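Local coordinates for CmeC (Campylobacter jejuni, PDB 4MT4), which probably serves as the outer-membrane channel of a multidrug efflux system, at residues E123-W127 against G128-D132; W337-I340 against Y341-N345. All coordinates share one frame; numbering follows the deposited sequence.

Interaction 1 (E123-W127 against G128-D132); sequences EIDLW and GKYRD. With 3PK ((2S)-1-(pentanoyloxy)propan-2-yl hexanoate), chain S.
Strand 109-124 of the β-barrel gives way here to helix 129-195, and the carboxylate of D125 reaches across the junction to Y130 and R131, among the first backbone amides of that helix. With CG anti to the backbone N (chi1 -162°), D125 directs both oxygens at the helix start. D125 OD1 receives Y130 N at 3.0 Å; the bond is nearly straight (176°), although the donor stands above the carboxylate plane. D125 OD2 takes the N-H of R131 in a weaker, bent bond (128°) and also lies 3.2 Å from R131 CB. Amide groups collected at a helix start would be expected to favour the negative charge. Water 2 accepts from W127 N and K129 N, tying the loop to the helix beside this carboxylate.

A second contact is less polar: E123 CG sits 3.2 Å from Y130 OH, and E123 CG is 3.6 Å from Y130 CE2, approaching the ring obliquely. Over one face of that ring, offset toward its rim, runs K129, with CD 3.8 Å above the plane; K129 NZ adds a weak bond to Y130 OH. D125 itself centres an inverse γ-turn, and L126 CD2 packs 3.6 Å from CA2 of the bound diester 3PK, whose pocket also includes C1. Such strand-to-helix turns link the β-barrel to the helical barrel in TolC-like channels.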
ATOM      1  N   GLU B 123     -25.216 -20.557  26.024  1.00 42.78           N
ATOM      2  CA  GLU B 123     -25.014 -21.445  24.889  1.00 46.69           C
ATOM      3  C   GLU B 123     -24.038 -22.554  25.269  1.00 41.68           C
ATOM      4  O   GLU B 123     -22.853 -22.298  25.489  1.00 48.46           O
ATOM      5  CB  GLU B 123     -24.494 -20.666  23.679  1.00 53.60           C
ATOM      6  CG  GLU B 123     -25.055 -21.138  22.344  1.00 71.42           C
ATOM      7  CD  GLU B 123     -26.526 -20.804  22.181  1.00 82.93           C
ATOM      8  OE1 GLU B 123     -26.993 -19.835  22.818  1.00 76.09           O
ATOM      9  OE2 GLU B 123     -27.215 -21.511  21.416  1.00 90.79           O
ATOM     10  N   ILE B 124     -24.540 -23.781  25.354  1.00 47.74           N
ATOM     11  CA  ILE B 124     -23.715 -24.918  25.746  1.00 45.03           C
ATOM     12  C   ILE B 124     -22.690 -25.247  24.665  1.00 42.98           C
ATOM     13  O   ILE B 124     -23.044 -25.641  23.554  1.00 40.37           O
ATOM     14  CB  ILE B 124     -24.574 -26.162  26.040  1.00 53.82           C
ATOM     15  CG1 ILE B 124     -25.687 -25.816  27.031  1.00 54.61           C
ATOM     16  CG2 ILE B 124     -23.712 -27.287  26.582  1.00 43.03           C
ATOM     17  CD1 ILE B 124     -25.182 -25.273  28.353  1.00 57.98           C
ATOM     18  N   ASP B 125     -21.415 -25.080  25.004  1.00 48.39           N
ATOM     19  CA  ASP B 125     -20.333 -25.235  24.040  1.00 47.85           C
ATOM     20  C   ASP B 125     -19.933 -26.698  23.884  1.00 43.60           C
ATOM     21  O   ASP B 125     -18.810 -27.080  24.208  1.00 46.29           O
ATOM     22  CB  ASP B 125     -19.126 -24.397  24.465  1.00 37.32           C
ATOM     23  CG  ASP B 125     -18.150 -24.161  23.332  1.00 41.68           C
ATOM     24  OD1 ASP B 125     -18.586 -24.123  22.162  1.00 39.39           O
ATOM     25  OD2 ASP B 125     -16.942 -24.007  23.612  1.00 41.33           O
ATOM     26  N   LEU B 126     -20.858 -27.506  23.377  1.00 46.94           N
ATOM     27  CA  LEU B 126     -20.636 -28.939  23.214  1.00 48.54           C
ATOM     28  C   LEU B 126     -19.497 -29.263  22.251  1.00 50.30           C
ATOM     29  O   LEU B 126     -18.777 -30.242  22.439  1.00 42.08           O
ATOM     30  CB  LEU B 126     -21.916 -29.619  22.722  1.00 45.46           C
ATOM     31  CG  LEU B 126     -23.137 -29.604  23.641  1.00 49.00           C
ATOM     32  CD1 LEU B 126     -24.369 -30.104  22.899  1.00 39.72           C
ATOM     33  CD2 LEU B 126     -22.876 -30.448  24.876  1.00 45.14           C
ATOM     34  N   TRP B 127     -19.337 -28.440  21.219  1.00 44.06           N
ATOM     35  CA  TRP B 127     -18.407 -28.753  20.139  1.00 42.59           C
ATOM     36  C   TRP B 127     -17.274 -27.734  20.025  1.00 43.37           C
ATOM     37  O   TRP B 127     -16.515 -27.740  19.056  1.00 39.82           O
ATOM     38  CB  TRP B 127     -19.166 -28.850  18.813  1.00 39.99           C
ATOM     39  CG  TRP B 127     -20.474 -29.569  18.947  1.00 55.90           C
ATOM     40  CD1 TRP B 127     -21.721 -29.019  18.881  1.00 39.85           C
ATOM     41  CD2 TRP B 127     -20.665 -30.966  19.195  1.00 52.97           C
ATOM     42  NE1 TRP B 127     -22.676 -29.988  19.060  1.00 45.52           N
ATOM     43  CE2 TRP B 127     -22.053 -31.195  19.255  1.00 50.06           C
ATOM     44  CE3 TRP B 127     -19.797 -32.050  19.366  1.00 53.11           C
ATOM     45  CZ2 TRP B 127     -22.595 -32.457  19.479  1.00 46.55           C
ATOM     46  CZ3 TRP B 127     -20.335 -33.304  19.587  1.00 48.73           C
ATOM     47  CH2 TRP B 127     -21.722 -33.497  19.642  1.00 42.37           C
ATOM     48  N   GLY B 128     -17.164 -26.865  21.024  1.00 47.42           N
ATOM     49  CA  GLY B 128     -16.080 -25.902  21.078  1.00 36.50           C
ATOM     50  C   GLY B 128     -16.181 -24.788  20.057  1.00 45.24           C
ATOM     51  O   GLY B 128     -15.164 -24.274  19.590  1.00 49.81           O
ATOM     52  N   LYS B 129     -17.406 -24.417  19.706  1.00 42.08           N
ATOM     53  CA  LYS B 129     -17.634 -23.290  18.812  1.00 40.04           C
ATOM     54  C   LYS B 129     -17.099 -22.006  19.436  1.00 47.03           C
ATOM     55  O   LYS B 129     -16.490 -21.177  18.759  1.00 45.63           O
ATOM     56  CB  LYS B 129     -19.124 -23.138  18.497  1.00 45.98           C
ATOM     57  CG  LYS B 129     -19.467 -21.867  17.736  1.00 49.14           C
ATOM     58  CD  LYS B 129     -20.970 -21.671  17.629  1.00 52.82           C
ATOM     59  CE  LYS B 129     -21.305 -20.344  16.967  1.00 51.44           C
ATOM     60  NZ  LYS B 129     -22.772 -20.099  16.914  1.00 61.27           N
ATOM     61  N   TYR B 130     -17.327 -21.861  20.737  1.00 42.06           N
ATOM     62  CA  TYR B 130     -16.931 -20.659  21.461  1.00 41.57           C
ATOM     63  C   TYR B 130     -15.558 -20.825  22.100  1.00 47.81           C
ATOM     64  O   TYR B 130     -14.861 -19.842  22.352  1.00 43.31           O
ATOM     65  CB  TYR B 130     -17.982 -20.313  22.519  1.00 35.49           C
ATOM     66  CG  TYR B 130     -19.364 -20.113  21.933  1.00 46.09           C
ATOM     67  CD1 TYR B 130     -19.704 -18.922  21.305  1.00 46.93           C
ATOM     68  CD2 TYR B 130     -20.322 -21.117  21.995  1.00 42.32           C
ATOM     69  CE1 TYR B 130     -20.961 -18.735  20.762  1.00 51.72           C
ATOM     70  CE2 TYR B 130     -21.582 -20.939  21.455  1.00 40.08           C
ATOM     71  CZ  TYR B 130     -21.895 -19.745  20.839  1.00 51.92           C
ATOM     72  OH  TYR B 130     -23.146 -19.556  20.297  1.00 70.97           O
ATOM     73  N   ARG B 131     -15.165 -22.068  22.357  1.00 39.80           N
ATOM     74  CA  ARG B 131     -13.838 -22.335  22.901  1.00 39.36           C
ATOM     75  C   ARG B 131     -12.771 -22.030  21.856  1.00 40.62           C
ATOM     76  O   ARG B 131     -11.747 -21.428  22.166  1.00 38.68           O
ATOM     77  CB  ARG B 131     -13.713 -23.786  23.376  1.00 35.45           C
ATOM     78  CG  ARG B 131     -12.391 -24.088  24.078  1.00 51.58           C
ATOM     79  CD  ARG B 131     -12.380 -25.474  24.708  1.00 61.69           C
ATOM     80  NE  ARG B 131     -11.795 -26.485  23.832  1.00 63.83           N
ATOM     81  CZ  ARG B 131     -10.533 -26.899  23.909  1.00 59.11           C
ATOM     82  NH1 ARG B 131     -10.083 -27.825  23.074  1.00 65.11           N
ATOM     83  NH2 ARG B 131      -9.722 -26.389  24.825  1.00 62.97           N
ATOM     84  N   ASP B 132     -13.024 -22.439  20.615  1.00 33.70           N
ATOM     85  CA  ASP B 132     -12.080 -22.204  19.527  1.00 47.04           C
ATOM     86  C   ASP B 132     -12.142 -20.760  19.032  1.00 50.65           C
ATOM     87  O   ASP B 132     -11.163 -20.241  18.501  1.00 42.40           O
ATOM     88  CB  ASP B 132     -12.333 -23.170  18.367  1.00 31.86           C
ATOM     89  CG  ASP B 132     -11.904 -24.589  18.688  1.00 39.32           C
ATOM     90  OD1 ASP B 132     -11.237 -24.787  19.725  1.00 44.14           O
ATOM     91  OD2 ASP B 132     -12.221 -25.507  17.900  1.00 43.33           O
TER
HETATM   92  CA1 3PK S 507     -19.990 -28.984  27.919  1.00101.43           C
HETATM   93  OA1 3PK S 507     -20.181 -28.044  28.658  1.00 92.81           O
HETATM   94  CA2 3PK S 507     -21.039 -30.012  27.902  1.00 90.85           C
HETATM   95  CA3 3PK S 507     -21.862 -30.142  29.132  1.00 78.51           C
HETATM   96  CA4 3PK S 507     -23.029 -31.055  29.028  1.00 83.69           C
HETATM   97  CA5 3PK S 507     -24.376 -30.470  28.784  1.00 77.93           C
HETATM   98  CB1 3PK S 507     -18.833 -32.521  26.678  1.00 79.98           C
HETATM   99  OB1 3PK S 507     -18.083 -33.385  27.059  1.00 85.74           O
HETATM  100  CB2 3PK S 507     -19.407 -31.618  27.704  1.00 85.90           C
HETATM  101  CG1 3PK S 507     -18.158 -29.576  26.544  1.00 85.83           C
HETATM  102  OG1 3PK S 507     -18.715 -29.427  27.778  1.00 80.73           O
HETATM  103  CG2 3PK S 507     -17.508 -30.874  26.345  1.00 87.80           C
HETATM  104  OG2 3PK S 507     -18.293 -31.771  25.738  1.00 92.78           O
HETATM  105  CG3 3PK S 507     -16.217 -30.729  25.578  1.00 78.80           C
HETATM  106  O   HOH W   1     -14.556 -26.471  17.455  1.00 38.10           O
HETATM  107  O   HOH W   2     -19.978 -25.618  20.467  1.00 39.33           O

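Interaction 2 (W337-I340 against Y341-N345); sequences WGEI and YQNVN. With SO4 (sulfate ion), chain M.
The carbonyl oxygen of E339 is gripped twice by N343, whose backbone N and side-chain ND2 reach it from opposite faces of the carbonyl plane. N343 ND2 lies 3.1 Å from E339 O in the straighter bond (156°), rising above the carbonyl plane while the oxygen stays close to the plane of the N343 amide; the backbone N of N343 is 3.3 Å from E339 O. The N343 amide is thereby folded back onto the helix start, and N343 CB lies near E339 O and I340 O. One step along, I340 O accepts V344 N at 3.1 Å, with V344 CG2 alongside at 3.3 Å from I340 O.

This is the first turn of helix 339-405, just after strand 322-335 of the barrel, and a sulfate, probably from the crystallisation liquor, occupies its N-terminal end. G338 N donates to sulfate O2 at 2.6 Å, I340 N donates to O3, and Y341 N adds a weak bond to O4, so converging N-H groups and the helix end would favour the anion. G338 O accepts from Q342 N at 2.8 Å, closing the first turn. Q342 CG, turned anti to the carbonyl carbon (chi1 -68°), comes to 3.1 Å from G338 O. The carboxylate of E339 forms a salt bridge with K84 of the second subunit, and W337 NE1 is hydrogen-bonded to P83 O of that subunit.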
ATOM      1  N   TRP B 337     -28.229 -27.310   1.530  1.00 46.39           N
ATOM      2  CA  TRP B 337     -27.826 -27.309   0.125  1.00 50.51           C
ATOM      3  C   TRP B 337     -26.487 -26.619  -0.135  1.00 51.35           C
ATOM      4  O   TRP B 337     -26.370 -25.798  -1.050  1.00 48.88           O
ATOM      5  CB  TRP B 337     -28.922 -26.661  -0.727  1.00 48.50           C
ATOM      6  CG  TRP B 337     -30.294 -27.200  -0.434  1.00 63.03           C
ATOM      7  CD1 TRP B 337     -31.368 -26.499   0.033  1.00 55.71           C
ATOM      8  CD2 TRP B 337     -30.732 -28.558  -0.569  1.00 73.34           C
ATOM      9  NE1 TRP B 337     -32.449 -27.333   0.185  1.00 56.27           N
ATOM     10  CE2 TRP B 337     -32.083 -28.604  -0.176  1.00 60.58           C
ATOM     11  CE3 TRP B 337     -30.111 -29.740  -0.989  1.00 69.13           C
ATOM     12  CZ2 TRP B 337     -32.827 -29.782  -0.189  1.00 60.86           C
ATOM     13  CZ3 TRP B 337     -30.852 -30.912  -1.002  1.00 69.54           C
ATOM     14  CH2 TRP B 337     -32.194 -30.923  -0.605  1.00 58.69           C
ATOM     15  N   GLY B 338     -25.484 -26.956   0.669  1.00 48.19           N
ATOM     16  CA  GLY B 338     -24.136 -26.478   0.433  1.00 47.83           C
ATOM     17  C   GLY B 338     -23.727 -25.278   1.263  1.00 51.68           C
ATOM     18  O   GLY B 338     -22.545 -24.950   1.329  1.00 52.70           O
ATOM     19  N   GLU B 339     -24.697 -24.624   1.899  1.00 39.01           N
ATOM     20  CA  GLU B 339     -24.435 -23.410   2.671  1.00 47.60           C
ATOM     21  C   GLU B 339     -23.372 -23.612   3.747  1.00 51.77           C
ATOM     22  O   GLU B 339     -22.426 -22.832   3.851  1.00 50.73           O
ATOM     23  CB  GLU B 339     -25.722 -22.901   3.324  1.00 50.60           C
ATOM     24  CG  GLU B 339     -25.514 -21.687   4.218  1.00 42.89           C
ATOM     25  CD  GLU B 339     -26.752 -21.319   5.012  1.00 55.30           C
ATOM     26  OE1 GLU B 339     -27.796 -21.982   4.836  1.00 55.86           O
ATOM     27  OE2 GLU B 339     -26.680 -20.365   5.816  1.00 66.47           O
ATOM     28  N   ILE B 340     -23.533 -24.663   4.542  1.00 46.81           N
ATOM     29  CA  ILE B 340     -22.609 -24.948   5.634  1.00 50.15           C
ATOM     30  C   ILE B 340     -21.308 -25.547   5.112  1.00 46.50           C
ATOM     31  O   ILE B 340     -20.225 -25.213   5.589  1.00 42.94           O
ATOM     32  CB  ILE B 340     -23.239 -25.903   6.661  1.00 42.67           C
ATOM     33  CG1 ILE B 340     -24.582 -25.352   7.138  1.00 50.62           C
ATOM     34  CG2 ILE B 340     -22.303 -26.122   7.839  1.00 35.66           C
ATOM     35  CD1 ILE B 340     -25.275 -26.237   8.137  1.00 47.64           C
ATOM     36  N   TYR B 341     -21.423 -26.429   4.123  1.00 39.37           N
ATOM     37  CA  TYR B 341     -20.260 -27.072   3.521  1.00 44.48           C
ATOM     38  C   TYR B 341     -19.315 -26.059   2.875  1.00 41.39           C
ATOM     39  O   TYR B 341     -18.095 -26.201   2.956  1.00 43.69           O
ATOM     40  CB  TYR B 341     -20.700 -28.109   2.483  1.00 41.25           C
ATOM     41  CG  TYR B 341     -19.582 -28.584   1.577  1.00 44.81           C
ATOM     42  CD1 TYR B 341     -18.605 -29.455   2.044  1.00 65.14           C
ATOM     43  CD2 TYR B 341     -19.506 -28.163   0.254  1.00 52.38           C
ATOM     44  CE1 TYR B 341     -17.582 -29.890   1.220  1.00 58.30           C
ATOM     45  CE2 TYR B 341     -18.487 -28.592  -0.577  1.00 52.58           C
ATOM     46  CZ  TYR B 341     -17.528 -29.457  -0.088  1.00 60.93           C
ATOM     47  OH  TYR B 341     -16.510 -29.889  -0.909  1.00 74.43           O
ATOM     48  N   GLN B 342     -19.882 -25.038   2.240  1.00 37.41           N
ATOM     49  CA  GLN B 342     -19.081 -24.019   1.572  1.00 41.75           C
ATOM     50  C   GLN B 342     -18.512 -23.011   2.568  1.00 52.40           C
ATOM     51  O   GLN B 342     -17.497 -22.367   2.301  1.00 40.07           O
ATOM     52  CB  GLN B 342     -19.909 -23.296   0.505  1.00 40.08           C
ATOM     53  CG  GLN B 342     -20.288 -24.163  -0.696  1.00 39.36           C
ATOM     54  CD  GLN B 342     -19.096 -24.533  -1.561  1.00 44.81           C
ATOM     55  OE1 GLN B 342     -17.987 -24.037  -1.360  1.00 40.83           O
ATOM     56  NE2 GLN B 342     -19.322 -25.410  -2.533  1.00 39.35           N
ATOM     57  N   ASN B 343     -19.166 -22.876   3.718  1.00 49.47           N
ATOM     58  CA  ASN B 343     -18.647 -22.022   4.780  1.00 37.63           C
ATOM     59  C   ASN B 343     -17.402 -22.642   5.404  1.00 45.98           C
ATOM     60  O   ASN B 343     -16.458 -21.942   5.760  1.00 34.18           O
ATOM     61  CB  ASN B 343     -19.711 -21.777   5.851  1.00 47.21           C
ATOM     62  CG  ASN B 343     -20.284 -20.374   5.792  1.00 60.53           C
ATOM     63  OD1 ASN B 343     -19.619 -19.407   6.159  1.00 78.45           O
ATOM     64  ND2 ASN B 343     -21.526 -20.256   5.335  1.00 60.88           N
ATOM     65  N   VAL B 344     -17.413 -23.967   5.525  1.00 41.13           N
ATOM     66  CA  VAL B 344     -16.267 -24.714   6.027  1.00 48.42           C
ATOM     67  C   VAL B 344     -15.124 -24.650   5.023  1.00 41.09           C
ATOM     68  O   VAL B 344     -13.966 -24.463   5.397  1.00 42.36           O
ATOM     69  CB  VAL B 344     -16.632 -26.188   6.309  1.00 46.89           C
ATOM     70  CG1 VAL B 344     -15.390 -26.991   6.670  1.00 40.84           C
ATOM     71  CG2 VAL B 344     -17.662 -26.273   7.416  1.00 31.97           C
ATOM     72  N   ASN B 345     -15.463 -24.805   3.746  1.00 38.10           N
ATOM     73  CA  ASN B 345     -14.496 -24.645   2.667  1.00 46.46           C
ATOM     74  C   ASN B 345     -13.832 -23.272   2.715  1.00 42.92           C
ATOM     75  O   ASN B 345     -12.611 -23.160   2.611  1.00 45.56           O
ATOM     76  CB  ASN B 345     -15.162 -24.850   1.303  1.00 50.66           C
ATOM     77  CG  ASN B 345     -15.189 -26.306   0.876  1.00 65.10           C
ATOM     78  OD1 ASN B 345     -15.171 -27.212   1.709  1.00 65.66           O
ATOM     79  ND2 ASN B 345     -15.229 -26.536  -0.431  1.00 83.92           N
TER
HETATM   80  S   SO4 M 501     -24.950 -28.016   3.836  1.00 61.91           S
HETATM   81  O1  SO4 M 501     -25.876 -28.535   4.839  1.00 73.66           O
HETATM   82  O2  SO4 M 501     -25.221 -28.672   2.560  1.00 73.33           O
HETATM   83  O3  SO4 M 501     -25.125 -26.575   3.697  1.00 58.01           O
HETATM   84  O4  SO4 M 501     -23.573 -28.284   4.236  1.00 64.68           O

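Both contacts are local, at the surface, and at equivalent kinds of place: each spans the passage from a barrel strand to the start of a long helix, 129-195 for interaction 1 and 339-405 for interaction 2. Their centres are 19 Å apart and they do not touch; they lie in separate halves of the chain. At the first junction a side-chain carboxylate meets the helix amides, with water and a bound diester nearby, and no other subunit touches it. At the second, a bound sulfate takes the amides, the protein's own bonds are mainly helical carbonyl-to-amide pairs, and flanking side chains reach the second subunit.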